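PDB 5FIG: CSP3 from Bacillus subtilis, which probably stores Cu(I) in the cytosol, binding many copper ions inside a cysteine-lined four-helix bundle and so protecting the cell against copper toxicity. Local coordinates for residues 70-75 and 102-107. Numbering follows the deposited sequence. Where two conformers were deposited one is given.
Sequences CADICE and QCRSMA
Arg-104 reaches from helix 89-107 across to helix 63-81 and meets two carboxylates. Its CG stands beside the backbone N (chi1 -72°), 3.7 Å from CB of Ala-71, and the chain then bends at an unstaggered chi3 of 131°. Asp-72 crosses it at about a right angle. NH2 of Arg-104 lies 2.5 Å from OD1 of Asp-72, a salt bridge so short that its exact geometry is doubtful. NH1 of Arg-104 adds a weak bond to the same OD1. Glu-75, extended beyond CG, comes tip to tip and forms a salt bridge with NH1 of Arg-104. Glu-75 has two conformers, and its CD comes improbably close to NH1, which leaves the detail doubtful. One guanidinium face rests on Ala-71, whose CB sits over its centre, 3.5 Å from CZ of Arg-104. An alanine in place of Arg-104 would probably leave Asp-72 and Glu-75 without their shared positive partner and take the guanidinium from over the methyl of Ala-71. Deeper in, CB of Ala-71 packs on CB of Cys-103 at 3.8 Å. The SG atoms of Cys-70 and Cys-103 approach to 3.9 Å without a disulfide. The near-antiparallel helices, with a salt-bridge network at a partly exposed flank and cysteines within, are characteristic of the four-helix bundle of a Csp copper store, here without metal.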
ATOM      1  N   CYS B  70      11.764   0.129  -7.913  1.00 13.36           N
ATOM      2  CA  CYS B  70      10.700   0.423  -8.808  1.00 13.06           C
ATOM      3  C   CYS B  70      11.168   0.248 -10.259  1.00 13.39           C
ATOM      4  O   CYS B  70      10.419  -0.309 -11.079  1.00 13.27           O
ATOM      5  CB  CYS B  70      10.125   1.816  -8.527  1.00 12.80           C
ATOM      6  SG  CYS B  70       8.643   2.235  -9.480  1.00 12.96           S
ATOM      7  N   ALA B  71      12.365   0.704 -10.564  1.00 13.80           N
ATOM      8  CA  ALA B  71      12.871   0.590 -11.949  1.00 14.63           C
ATOM      9  C   ALA B  71      13.000  -0.868 -12.356  1.00 15.27           C
ATOM     10  O   ALA B  71      12.634  -1.242 -13.460  1.00 15.22           O
ATOM     11  CB  ALA B  71      14.195   1.312 -12.117  1.00 15.45           C
ATOM     12  N   ASP B  72      13.515  -1.682 -11.439  1.00 15.96           N
ATOM     13  CA  ASP B  72      13.678  -3.119 -11.708  1.00 17.17           C
ATOM     14  C   ASP B  72      12.356  -3.810 -11.984  1.00 16.43           C
ATOM     15  O   ASP B  72      12.245  -4.596 -12.927  1.00 17.14           O
ATOM     16  CB  ASP B  72      14.399  -3.810 -10.566  1.00 18.64           C
ATOM     17  CG  ASP B  72      15.866  -3.411 -10.449  1.00 20.31           C
ATOM     18  OD1 ASP B  72      16.486  -2.910 -11.401  1.00 21.97           O
ATOM     19  OD2 ASP B  72      16.455  -3.646  -9.377  1.00 22.03           O
ATOM     20  N   ILE B  73      11.346  -3.521 -11.147  1.00 15.30           N
ATOM     21  CA  ILE B  73      10.031  -4.130 -11.296  1.00 15.18           C
ATOM     22  C   ILE B  73       9.350  -3.605 -12.578  1.00 15.09           C
ATOM     23  O   ILE B  73       8.793  -4.403 -13.358  1.00 15.47           O
ATOM     24  CB  ILE B  73       9.147  -3.882 -10.082  1.00 14.42           C
ATOM     25  CG1 ILE B  73       9.847  -4.595  -8.912  1.00 15.17           C
ATOM     26  CG2 ILE B  73       7.731  -4.364 -10.327  1.00 14.48           C
ATOM     27  CD1 ILE B  73       9.182  -4.412  -7.597  1.00 15.06           C
ATOM     28  N   CYS B  74       9.457  -2.311 -12.812  1.00 15.07           N
ATOM     29  CA  CYS B  74       8.922  -1.725 -14.052  1.00 15.82           C
ATOM     30  C   CYS B  74       9.572  -2.353 -15.285  1.00 16.67           C
ATOM     31  O   CYS B  74       8.850  -2.674 -16.241  1.00 16.68           O
ATOM     32  CB  CYS B  74       9.155  -0.195 -14.128  1.00 16.08           C
ATOM     33  SG  CYS B  74       8.059   0.744 -13.077  1.00 16.85           S
ATOM     34  N   GLU B  75      10.905  -2.513 -15.284  1.00 17.52           N
ATOM     35  CA  GLU B  75      11.638  -3.135 -16.421  0.50 18.92           C
ATOM     36  C   GLU B  75      11.062  -4.557 -16.666  1.00 19.54           C
ATOM     37  O   GLU B  75      10.698  -4.940 -17.778  1.00 19.58           O
ATOM     38  CB  GLU B  75      13.230  -3.106 -16.195  0.50 20.44           C
ATOM     39  CG  GLU B  75      13.806  -1.764 -16.547  0.50 20.97           C
ATOM     40  CD  GLU B  75      15.289  -1.649 -16.265  0.50 22.33           C
ATOM     41  OE1 GLU B  75      15.920  -2.666 -15.946  0.50 23.47           O
ATOM     42  OE2 GLU B  75      15.826  -0.517 -16.342  0.50 22.89           O
ATOM     43  N   GLN B 102      13.013   6.987 -15.705  1.00 17.13           N
ATOM     44  CA  GLN B 102      12.948   8.102 -14.795  1.00 17.01           C
ATOM     45  C   GLN B 102      13.417   7.697 -13.392  1.00 16.42           C
ATOM     46  O   GLN B 102      14.039   8.481 -12.670  1.00 16.12           O
ATOM     47  CB  GLN B 102      11.501   8.634 -14.720  1.00 16.90           C
ATOM     48  CG  GLN B 102      11.080   9.428 -15.962  1.00 18.06           C
ATOM     49  CD  GLN B 102      11.583  10.870 -15.977  1.00 20.06           C
ATOM     50  OE1 GLN B 102      12.029  11.422 -14.987  1.00 21.28           O
ATOM     51  NE2 GLN B 102      11.664  11.422 -17.132  1.00 21.84           N
ATOM     52  N   CYS B 103      13.003   6.510 -12.979  1.00 15.70           N
ATOM     53  CA  CYS B 103      13.404   5.998 -11.634  1.00 15.81           C
ATOM     54  C   CYS B 103      14.913   5.777 -11.548  1.00 17.12           C
ATOM     55  O   CYS B 103      15.498   6.036 -10.490  1.00 16.66           O
ATOM     56  CB  CYS B 103      12.628   4.726 -11.305  1.00 15.68           C
ATOM     57  SG  CYS B 103      10.934   5.091 -10.773  1.00 15.39           S
ATOM     58  N   ARG B 104      15.531   5.302 -12.625  1.00 18.12           N
ATOM     59  CA  ARG B 104      17.018   5.111 -12.630  1.00 20.28           C
ATOM     60  C   ARG B 104      17.727   6.450 -12.434  1.00 20.72           C
ATOM     61  O   ARG B 104      18.720   6.543 -11.714  1.00 21.22           O
ATOM     62  CB  ARG B 104      17.492   4.367 -13.908  1.00 22.64           C
ATOM     63  CG  ARG B 104      17.100   2.889 -13.886  1.00 24.41           C
ATOM     64  CD  ARG B 104      17.801   1.671 -14.517  1.00 27.80           C
ATOM     65  NE  ARG B 104      17.726   0.942 -13.292  1.00 30.31           N
ATOM     66  CZ  ARG B 104      17.172  -0.230 -12.993  1.00 31.46           C
ATOM     67  NH1 ARG B 104      16.697  -1.085 -13.891  1.00 33.44           N
ATOM     68  NH2 ARG B 104      17.153  -0.543 -11.702  1.00 34.36           N
ATOM     69  N   SER B 105      17.197   7.514 -13.054  1.00 20.45           N
ATOM     70  CA  SER B 105      17.737   8.863 -12.847  1.00 21.57           C
ATOM     71  C   SER B 105      17.592   9.330 -11.414  1.00 21.15           C
ATOM     72  O   SER B 105      18.517   9.869 -10.854  1.00 22.21           O
ATOM     73  CB  SER B 105      17.008   9.848 -13.762  1.00 22.17           C
ATOM     74  OG  SER B 105      17.201   9.415 -15.094  1.00 23.33           O
ATOM     75  N   MET B 106      16.414   9.111 -10.829  1.00 19.52           N
ATOM     76  CA  MET B 106      16.159   9.483  -9.426  1.00 19.40           C
ATOM     77  C   MET B 106      17.024   8.709  -8.454  1.00 19.30           C
ATOM     78  O   MET B 106      17.523   9.256  -7.443  1.00 20.08           O
ATOM     79  CB  MET B 106      14.753   9.197  -9.010  1.00 18.70           C
ATOM     80  CG  MET B 106      13.730  10.178  -9.356  1.00 19.09           C
ATOM     81  SD  MET B 106      13.962  11.881  -8.830  1.00 20.35           S
ATOM     82  CE  MET B 106      14.366  11.808  -7.128  1.00 21.00           C
ATOM     83  N   ALA B 107      17.255   7.439  -8.793  1.00 18.63           N
ATOM     84  CA  ALA B 107      18.037   6.535  -7.953  1.00 19.02           C
ATOM     85  C   ALA B 107      19.531   6.834  -7.914  1.00 20.62           C
ATOM     86  O   ALA B 107      20.245   6.432  -6.998  1.00 21.18           O
ATOM     87  CB  ALA B 107      17.805   5.087  -8.410  1.00 18.59           C
TER